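Local structure of zinc chaperone AztD (Citrobacter koseri, 6CMK) at residues S260-I272 / R300-A313. The protein acts as a periplasmic zinc chaperone that binds zinc ions and hands one directly to the solute-binding protein AztC of the AztABCD transport system. Residues are numbered along the deposited sequence; the frame is centred on the assembly and turned at random.
Sequences STLIGGKGMQYFI and RVHFVVDPVRAKFA
Ile263 of strand 262-264 faces Phe303 and Val305 of strand 300-305, the two strands running nearly parallel (18°) with axes 6.7 Å apart, too far for backbone pairing. They are the first strands of consecutive four-stranded blades of the beta-propeller, and no direct hydrogen bond joins the two segments; apolar side chains and water do. Phe303 is directed at strand 262-264 from its backbone, and its CG, between the backbone N and the carbonyl carbon (chi1 51°), leaves one ring face to Ile263 and the opposite one to Arg300. Ile263 CD1 sits over the first in a CH-pi contact, 4.1 Å from the ring centroid, while Arg300 NH1 lies over the centre of the second. Thr261 O meets the ring edge in plane, and Ile272 CG2 packs 3.8 Å from Phe303 CE2. Beyond Phe303, Ile263 CD1 reaches Val305 CG1, and Ala310 CB fits against the backbone of Gly267. At the Thr261 end, Ser260 O accepts a hydrogen bond from ND1 of the zinc ligand His216, so the seam adjoins a high-affinity site. Water carries the polar link: one molecule accepts from Lys266 N (2.9 Å) and donates to Asp306 O (2.7 Å).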
ATOM      1  N   SER B 260     -14.447 -23.802  -7.901  1.00 18.19           N
ATOM      2  CA  SER B 260     -13.738 -23.699  -9.165  1.00 17.38           C
ATOM      3  C   SER B 260     -13.426 -22.262  -9.574  1.00 20.80           C
ATOM      4  O   SER B 260     -12.781 -22.062 -10.605  1.00 20.03           O
ATOM      5  CB  SER B 260     -14.538 -24.387 -10.281  1.00 22.17           C
ATOM      6  OG  SER B 260     -15.823 -23.812 -10.431  1.00 24.79           O
ATOM      7  N   THR B 261     -13.853 -21.260  -8.803  1.00 19.56           N
ATOM      8  CA  THR B 261     -13.573 -19.865  -9.113  1.00 14.42           C
ATOM      9  C   THR B 261     -13.401 -19.123  -7.798  1.00 14.67           C
ATOM     10  O   THR B 261     -14.190 -19.336  -6.878  1.00 16.19           O
ATOM     11  CB  THR B 261     -14.714 -19.220  -9.916  1.00 26.30           C
ATOM     12  OG1 THR B 261     -15.126 -20.107 -10.961  1.00 34.68           O
ATOM     13  CG2 THR B 261     -14.274 -17.892 -10.521  1.00 23.32           C
ATOM     14  N   LEU B 262     -12.378 -18.264  -7.719  1.00 18.12           N
ATOM     15  CA  LEU B 262     -12.040 -17.552  -6.492  1.00 14.70           C
ATOM     16  C   LEU B 262     -11.860 -16.059  -6.729  1.00 13.44           C
ATOM     17  O   LEU B 262     -11.426 -15.625  -7.799  1.00 15.74           O
ATOM     18  CB  LEU B 262     -10.741 -18.062  -5.874  1.00 16.09           C
ATOM     19  CG  LEU B 262     -10.731 -19.454  -5.277  1.00 15.15           C
ATOM     20  CD1 LEU B 262      -9.297 -19.960  -5.206  1.00 19.04           C
ATOM     21  CD2 LEU B 262     -11.391 -19.455  -3.915  1.00 16.17           C
ATOM     22  N   ILE B 263     -12.158 -15.282  -5.684  1.00 12.12           N
ATOM     23  CA  ILE B 263     -11.749 -13.889  -5.569  1.00 11.94           C
ATOM     24  C   ILE B 263     -11.132 -13.701  -4.183  1.00 11.26           C
ATOM     25  O   ILE B 263     -11.371 -14.483  -3.257  1.00 11.41           O
ATOM     26  CB  ILE B 263     -12.914 -12.895  -5.778  1.00 16.91           C
ATOM     27  CG1 ILE B 263     -14.056 -13.198  -4.808  1.00 13.94           C
ATOM     28  CG2 ILE B 263     -13.404 -12.936  -7.227  1.00 18.85           C
ATOM     29  CD1 ILE B 263     -15.176 -12.179  -4.849  1.00 15.28           C
ATOM     30  N   GLY B 264     -10.303 -12.674  -4.064  1.00 12.79           N
ATOM     31  CA  GLY B 264      -9.559 -12.414  -2.835  1.00 11.21           C
ATOM     32  C   GLY B 264      -9.770 -11.009  -2.306  1.00 10.89           C
ATOM     33  O   GLY B 264      -9.774 -10.041  -3.069  1.00 13.77           O
ATOM     34  N   GLY B 265      -9.921 -10.909  -0.988  1.00 13.15           N
ATOM     35  CA  GLY B 265     -10.072  -9.608  -0.357  1.00 12.80           C
ATOM     36  C   GLY B 265      -8.848  -8.734  -0.552  1.00 12.25           C
ATOM     37  O   GLY B 265      -7.719  -9.214  -0.658  1.00 15.16           O
ATOM     38  N   LYS B 266      -9.073  -7.423  -0.590  1.00 16.35           N
ATOM     39  CA  LYS B 266      -7.958  -6.498  -0.788  1.00 21.53           C
ATOM     40  C   LYS B 266      -7.456  -5.879   0.509  1.00 30.15           C
ATOM     41  O   LYS B 266      -6.253  -5.934   0.792  1.00 41.46           O
ATOM     42  CB  LYS B 266      -8.348  -5.395  -1.775  1.00 27.36           C
ATOM     43  CG  LYS B 266      -8.009  -5.740  -3.215  1.00 58.02           C
ATOM     44  CD  LYS B 266      -6.925  -4.832  -3.790  1.00 80.80           C
ATOM     45  CE  LYS B 266      -5.596  -4.952  -3.047  1.00 85.26           C
ATOM     46  NZ  LYS B 266      -4.430  -4.788  -3.967  1.00 84.05           N
ATOM     47  N   GLY B 267      -8.343  -5.293   1.306  1.00 30.49           N
ATOM     48  CA  GLY B 267      -7.926  -4.656   2.541  1.00 24.92           C
ATOM     49  C   GLY B 267      -7.916  -5.571   3.738  1.00 31.04           C
ATOM     50  O   GLY B 267      -7.356  -5.244   4.784  1.00 24.96           O
ATOM     51  N   MET B 268      -8.522  -6.735   3.579  1.00 20.76           N
ATOM     52  CA  MET B 268      -8.633  -7.761   4.594  1.00 14.75           C
ATOM     53  C   MET B 268      -8.329  -9.072   3.882  1.00 14.17           C
ATOM     54  O   MET B 268      -8.643  -9.209   2.699  1.00 19.40           O
ATOM     55  CB  MET B 268     -10.054  -7.713   5.183  1.00 27.43           C
ATOM     56  CG  MET B 268     -10.441  -8.721   6.231  1.00 34.85           C
ATOM     57  SD  MET B 268     -12.056  -8.200   6.881  1.00 27.80           S
ATOM     58  CE  MET B 268     -13.194  -8.940   5.719  1.00 24.01           C
ATOM     59  N   GLN B 269      -7.687 -10.019   4.573  1.00 13.39           N
ATOM     60  CA  GLN B 269      -7.313 -11.286   3.939  1.00 12.53           C
ATOM     61  C   GLN B 269      -8.447 -12.295   4.047  1.00 14.53           C
ATOM     62  O   GLN B 269      -8.772 -12.764   5.145  1.00 15.10           O
ATOM     63  CB  GLN B 269      -6.037 -11.857   4.545  1.00 13.55           C
ATOM     64  CG  GLN B 269      -4.815 -11.082   4.130  1.00 14.78           C
ATOM     65  CD  GLN B 269      -3.532 -11.777   4.528  1.00 14.89           C
ATOM     66  OE1 GLN B 269      -3.116 -11.723   5.682  1.00 14.88           O
ATOM     67  NE2 GLN B 269      -2.919 -12.469   3.574  1.00 12.77           N
ATOM     68  N   TYR B 270      -9.028 -12.650   2.897  1.00 15.13           N
ATOM     69  CA  TYR B 270     -10.022 -13.710   2.810  1.00 12.22           C
ATOM     70  C   TYR B 270     -10.166 -14.097   1.348  1.00 13.37           C
ATOM     71  O   TYR B 270      -9.747 -13.366   0.450  1.00 12.32           O
ATOM     72  CB  TYR B 270     -11.386 -13.279   3.378  1.00 13.25           C
ATOM     73  CG  TYR B 270     -12.087 -12.204   2.574  1.00 13.60           C
ATOM     74  CD1 TYR B 270     -11.889 -10.851   2.845  1.00 14.63           C
ATOM     75  CD2 TYR B 270     -12.952 -12.537   1.542  1.00 18.57           C
ATOM     76  CE1 TYR B 270     -12.542  -9.867   2.112  1.00 15.28           C
ATOM     77  CE2 TYR B 270     -13.594 -11.567   0.806  1.00 19.50           C
ATOM     78  CZ  TYR B 270     -13.398 -10.239   1.095  1.00 17.92           C
ATOM     79  OH  TYR B 270     -14.038  -9.287   0.353  1.00 18.38           O
ATOM     80  N   PHE B 271     -10.812 -15.243   1.122  1.00 14.23           N
ATOM     81  CA  PHE B 271     -11.202 -15.652  -0.211  1.00 13.49           C
ATOM     82  C   PHE B 271     -12.692 -15.934  -0.227  1.00 14.45           C
ATOM     83  O   PHE B 271     -13.275 -16.339   0.781  1.00 14.25           O
ATOM     84  CB  PHE B 271     -10.413 -16.884  -0.664  1.00 11.90           C
ATOM     85  CG  PHE B 271      -8.946 -16.647  -0.709  1.00 14.21           C
ATOM     86  CD1 PHE B 271      -8.390 -15.967  -1.769  1.00 12.72           C
ATOM     87  CD2 PHE B 271      -8.130 -17.065   0.329  1.00 15.57           C
ATOM     88  CE1 PHE B 271      -7.036 -15.707  -1.804  1.00 13.81           C
ATOM     89  CE2 PHE B 271      -6.773 -16.817   0.298  1.00 14.32           C
ATOM     90  CZ  PHE B 271      -6.223 -16.137  -0.767  1.00 11.76           C
ATOM     91  N   ILE B 272     -13.313 -15.680  -1.373  1.00 13.15           N
ATOM     92  CA  ILE B 272     -14.666 -16.142  -1.640  1.00 12.44           C
ATOM     93  C   ILE B 272     -14.596 -17.065  -2.843  1.00 13.36           C
ATOM     94  O   ILE B 272     -13.971 -16.731  -3.857  1.00 14.86           O
ATOM     95  CB  ILE B 272     -15.637 -14.980  -1.882  1.00 12.77           C
ATOM     96  CG1 ILE B 272     -15.734 -14.110  -0.625  1.00 16.06           C
ATOM     97  CG2 ILE B 272     -17.032 -15.519  -2.244  1.00 18.14           C
ATOM     98  CD1 ILE B 272     -16.568 -12.870  -0.815  1.00 20.31           C
ATOM     99  N   ARG B 300     -25.390 -17.849  -9.145  1.00 17.44           N
ATOM    100  CA  ARG B 300     -24.388 -16.792  -9.210  1.00 17.94           C
ATOM    101  C   ARG B 300     -23.987 -16.491 -10.651  1.00 21.10           C
ATOM    102  O   ARG B 300     -23.711 -17.405 -11.440  1.00 20.66           O
ATOM    103  CB  ARG B 300     -23.169 -17.218  -8.397  1.00 18.05           C
ATOM    104  CG  ARG B 300     -22.049 -16.218  -8.348  1.00 17.02           C
ATOM    105  CD  ARG B 300     -20.885 -16.785  -7.560  1.00 17.16           C
ATOM    106  NE  ARG B 300     -20.266 -17.812  -8.373  1.00 21.66           N
ATOM    107  CZ  ARG B 300     -19.406 -17.564  -9.351  1.00 31.18           C
ATOM    108  NH1 ARG B 300     -19.012 -16.317  -9.596  1.00 27.74           N
ATOM    109  NH2 ARG B 300     -18.930 -18.564 -10.074  1.00 32.82           N
ATOM    110  N   VAL B 301     -23.963 -15.205 -10.994  1.00 16.49           N
ATOM    111  CA  VAL B 301     -23.456 -14.729 -12.276  1.00 16.50           C
ATOM    112  C   VAL B 301     -22.016 -14.238 -12.163  1.00 16.20           C
ATOM    113  O   VAL B 301     -21.185 -14.527 -13.027  1.00 19.50           O
ATOM    114  CB  VAL B 301     -24.374 -13.610 -12.822  1.00 16.75           C
ATOM    115  CG1 VAL B 301     -23.764 -12.955 -14.071  1.00 21.03           C
ATOM    116  CG2 VAL B 301     -25.776 -14.153 -13.129  1.00 19.88           C
ATOM    117  N   HIS B 302     -21.709 -13.486 -11.109  1.00 15.25           N
ATOM    118  CA  HIS B 302     -20.397 -12.867 -10.960  1.00 14.62           C
ATOM    119  C   HIS B 302     -20.208 -12.446  -9.509  1.00 18.12           C
ATOM    120  O   HIS B 302     -21.180 -12.248  -8.784  1.00 15.77           O
ATOM    121  CB  HIS B 302     -20.266 -11.653 -11.890  1.00 14.77           C
ATOM    122  CG  HIS B 302     -18.869 -11.133 -12.017  1.00 16.02           C
ATOM    123  ND1 HIS B 302     -18.555  -9.799 -11.862  1.00 14.44           N
ATOM    124  CD2 HIS B 302     -17.703 -11.771 -12.275  1.00 18.17           C
ATOM    125  CE1 HIS B 302     -17.251  -9.638 -12.039  1.00 15.24           C
ATOM    126  NE2 HIS B 302     -16.714 -10.821 -12.289  1.00 17.22           N
ATOM    127  N   PHE B 303     -18.953 -12.324  -9.078  1.00 15.52           N
ATOM    128  CA  PHE B 303     -18.709 -11.681  -7.796  1.00 13.15           C
ATOM    129  C   PHE B 303     -17.381 -10.930  -7.826  1.00 12.62           C
ATOM    130  O   PHE B 303     -16.507 -11.198  -8.655  1.00 14.51           O
ATOM    131  CB  PHE B 303     -18.795 -12.669  -6.604  1.00 16.49           C
ATOM    132  CG  PHE B 303     -17.979 -13.960  -6.717  1.00 13.42           C
ATOM    133  CD1 PHE B 303     -16.933 -14.129  -7.608  1.00 16.36           C
ATOM    134  CD2 PHE B 303     -18.314 -15.022  -5.881  1.00 13.50           C
ATOM    135  CE1 PHE B 303     -16.226 -15.332  -7.648  1.00 18.80           C
ATOM    136  CE2 PHE B 303     -17.625 -16.216  -5.915  1.00 17.35           C
ATOM    137  CZ  PHE B 303     -16.576 -16.374  -6.798  1.00 18.48           C
ATOM    138  N   VAL B 304     -17.282  -9.929  -6.944  1.00 13.27           N
ATOM    139  CA  VAL B 304     -16.070  -9.123  -6.784  1.00 11.78           C
ATOM    140  C   VAL B 304     -16.006  -8.653  -5.342  1.00 11.48           C
ATOM    141  O   VAL B 304     -17.022  -8.574  -4.647  1.00 13.99           O
ATOM    142  CB  VAL B 304     -16.010  -7.878  -7.710  1.00 17.38           C
ATOM    143  CG1 VAL B 304     -16.152  -8.233  -9.191  1.00 31.50           C
ATOM    144  CG2 VAL B 304     -17.065  -6.832  -7.306  1.00 14.09           C
ATOM    145  N   VAL B 305     -14.794  -8.301  -4.890  1.00 13.00           N
ATOM    146  CA  VAL B 305     -14.643  -7.717  -3.566  1.00 12.68           C
ATOM    147  C   VAL B 305     -14.713  -6.197  -3.679  1.00 15.10           C
ATOM    148  O   VAL B 305     -14.514  -5.605  -4.742  1.00 13.02           O
ATOM    149  CB  VAL B 305     -13.333  -8.160  -2.863  1.00 13.93           C
ATOM    150  CG1 VAL B 305     -13.218  -9.685  -2.843  1.00 15.17           C
ATOM    151  CG2 VAL B 305     -12.097  -7.519  -3.504  1.00 14.32           C
ATOM    152  N   ASP B 306     -15.022  -5.551  -2.564  1.00 13.25           N
ATOM    153  CA  ASP B 306     -14.949  -4.100  -2.496  1.00 11.45           C
ATOM    154  C   ASP B 306     -13.553  -3.743  -2.004  1.00 12.52           C
ATOM    155  O   ASP B 306     -13.210  -4.079  -0.860  1.00 15.39           O
ATOM    156  CB  ASP B 306     -16.011  -3.537  -1.567  1.00 12.95           C
ATOM    157  CG  ASP B 306     -16.146  -2.018  -1.675  1.00 16.26           C
ATOM    158  OD1 ASP B 306     -15.111  -1.313  -1.737  1.00 16.03           O
ATOM    159  OD2 ASP B 306     -17.295  -1.525  -1.675  1.00 14.33           O
ATOM    160  N   PRO B 307     -12.708  -3.126  -2.833  1.00 14.54           N
ATOM    161  CA  PRO B 307     -11.335  -2.826  -2.403  1.00 16.78           C
ATOM    162  C   PRO B 307     -11.244  -1.672  -1.431  1.00 17.74           C
ATOM    163  O   PRO B 307     -10.247  -1.573  -0.704  1.00 16.63           O
ATOM    164  CB  PRO B 307     -10.627  -2.488  -3.721  1.00 18.54           C
ATOM    165  CG  PRO B 307     -11.711  -1.975  -4.610  1.00 22.79           C
ATOM    166  CD  PRO B 307     -12.962  -2.707  -4.222  1.00 20.45           C
ATOM    167  N   VAL B 308     -12.250  -0.806  -1.400  1.00 13.51           N
ATOM    168  CA  VAL B 308     -12.254   0.377  -0.547  1.00 14.34           C
ATOM    169  C   VAL B 308     -12.887   0.081   0.809  1.00 16.87           C
ATOM    170  O   VAL B 308     -12.352   0.466   1.853  1.00 18.12           O
ATOM    171  CB  VAL B 308     -12.982   1.529  -1.278  1.00 13.06           C
ATOM    172  CG1 VAL B 308     -13.082   2.762  -0.384  1.00 22.24           C
ATOM    173  CG2 VAL B 308     -12.277   1.881  -2.571  1.00 14.96           C
ATOM    174  N   ARG B 309     -14.049  -0.580   0.816  1.00 14.14           N
ATOM    175  CA  ARG B 309     -14.727  -0.988   2.046  1.00 16.70           C
ATOM    176  C   ARG B 309     -14.444  -2.476   2.243  1.00 22.12           C
ATOM    177  O   ARG B 309     -15.166  -3.345   1.758  1.00 17.88           O
ATOM    178  CB  ARG B 309     -16.218  -0.678   1.976  1.00 13.82           C
ATOM    179  CG  ARG B 309     -16.522   0.812   1.870  1.00 20.07           C
ATOM    180  CD  ARG B 309     -17.754   1.080   1.013  1.00 17.27           C
ATOM    181  NE  ARG B 309     -17.407   0.875  -0.393  1.00 18.31           N
ATOM    182  CZ  ARG B 309     -16.885   1.811  -1.183  1.00 19.18           C
ATOM    183  NH1 ARG B 309     -16.693   3.057  -0.733  1.00 18.44           N
ATOM    184  NH2 ARG B 309     -16.577   1.507  -2.433  1.00 15.84           N
ATOM    185  N   ALA B 310     -13.385  -2.766   2.993  1.00 15.71           N
ATOM    186  CA  ALA B 310     -12.873  -4.127   3.088  1.00 13.94           C
ATOM    187  C   ALA B 310     -13.855  -5.118   3.696  1.00 15.11           C
ATOM    188  O   ALA B 310     -13.679  -6.323   3.506  1.00 18.07           O
ATOM    189  CB  ALA B 310     -11.589  -4.147   3.922  1.00 26.55           C
ATOM    190  N   LYS B 311     -14.853  -4.667   4.451  1.00 18.68           N
ATOM    191  CA  LYS B 311     -15.767  -5.624   5.052  1.00 22.40           C
ATOM    192  C   LYS B 311     -16.791  -6.180   4.065  1.00 19.71           C
ATOM    193  O   LYS B 311     -17.567  -7.055   4.451  1.00 19.93           O
ATOM    194  CB  LYS B 311     -16.499  -4.987   6.234  1.00 30.63           C
ATOM    195  CG  LYS B 311     -17.405  -3.828   5.877  1.00 63.94           C
ATOM    196  CD  LYS B 311     -18.393  -3.513   6.990  1.00 90.46           C
ATOM    197  CE  LYS B 311     -17.715  -3.231   8.320  1.00 97.74           C
ATOM    198  NZ  LYS B 311     -18.423  -3.904   9.439  1.00 99.38           N
ATOM    199  N   PHE B 312     -16.811  -5.712   2.819  1.00 16.48           N
ATOM    200  CA  PHE B 312     -17.882  -6.050   1.890  1.00 17.26           C
ATOM    201  C   PHE B 312     -17.347  -6.688   0.613  1.00 14.48           C
ATOM    202  O   PHE B 312     -16.234  -6.397   0.161  1.00 14.03           O
ATOM    203  CB  PHE B 312     -18.702  -4.812   1.530  1.00 12.51           C
ATOM    204  CG  PHE B 312     -19.535  -4.298   2.669  1.00 18.40           C
ATOM    205  CD1 PHE B 312     -20.531  -5.085   3.212  1.00 17.20           C
ATOM    206  CD2 PHE B 312     -19.316  -3.041   3.203  1.00 31.06           C
ATOM    207  CE1 PHE B 312     -21.299  -4.634   4.264  1.00 26.46           C
ATOM    208  CE2 PHE B 312     -20.081  -2.579   4.259  1.00 28.19           C
ATOM    209  CZ  PHE B 312     -21.075  -3.378   4.789  1.00 35.16           C
ATOM    210  N   ALA B 313     -18.175  -7.565   0.037  1.00 15.39           N
ATOM    211  CA  ALA B 313     -18.017  -8.049  -1.328  1.00 13.38           C
ATOM    212  C   ALA B 313     -19.396  -8.033  -1.974  1.00 15.23           C
ATOM    213  O   ALA B 313     -20.405  -7.813  -1.310  1.00 14.99           O
ATOM    214  CB  ALA B 313     -17.419  -9.457  -1.384  1.00 14.22           C
TER
HETATM  215  O   HOH W   1     -11.529  -5.996   0.035  1.00 24.37           O
HETATM  216  O   HOH W   2     -13.764  -6.990   1.200  1.00 20.83           O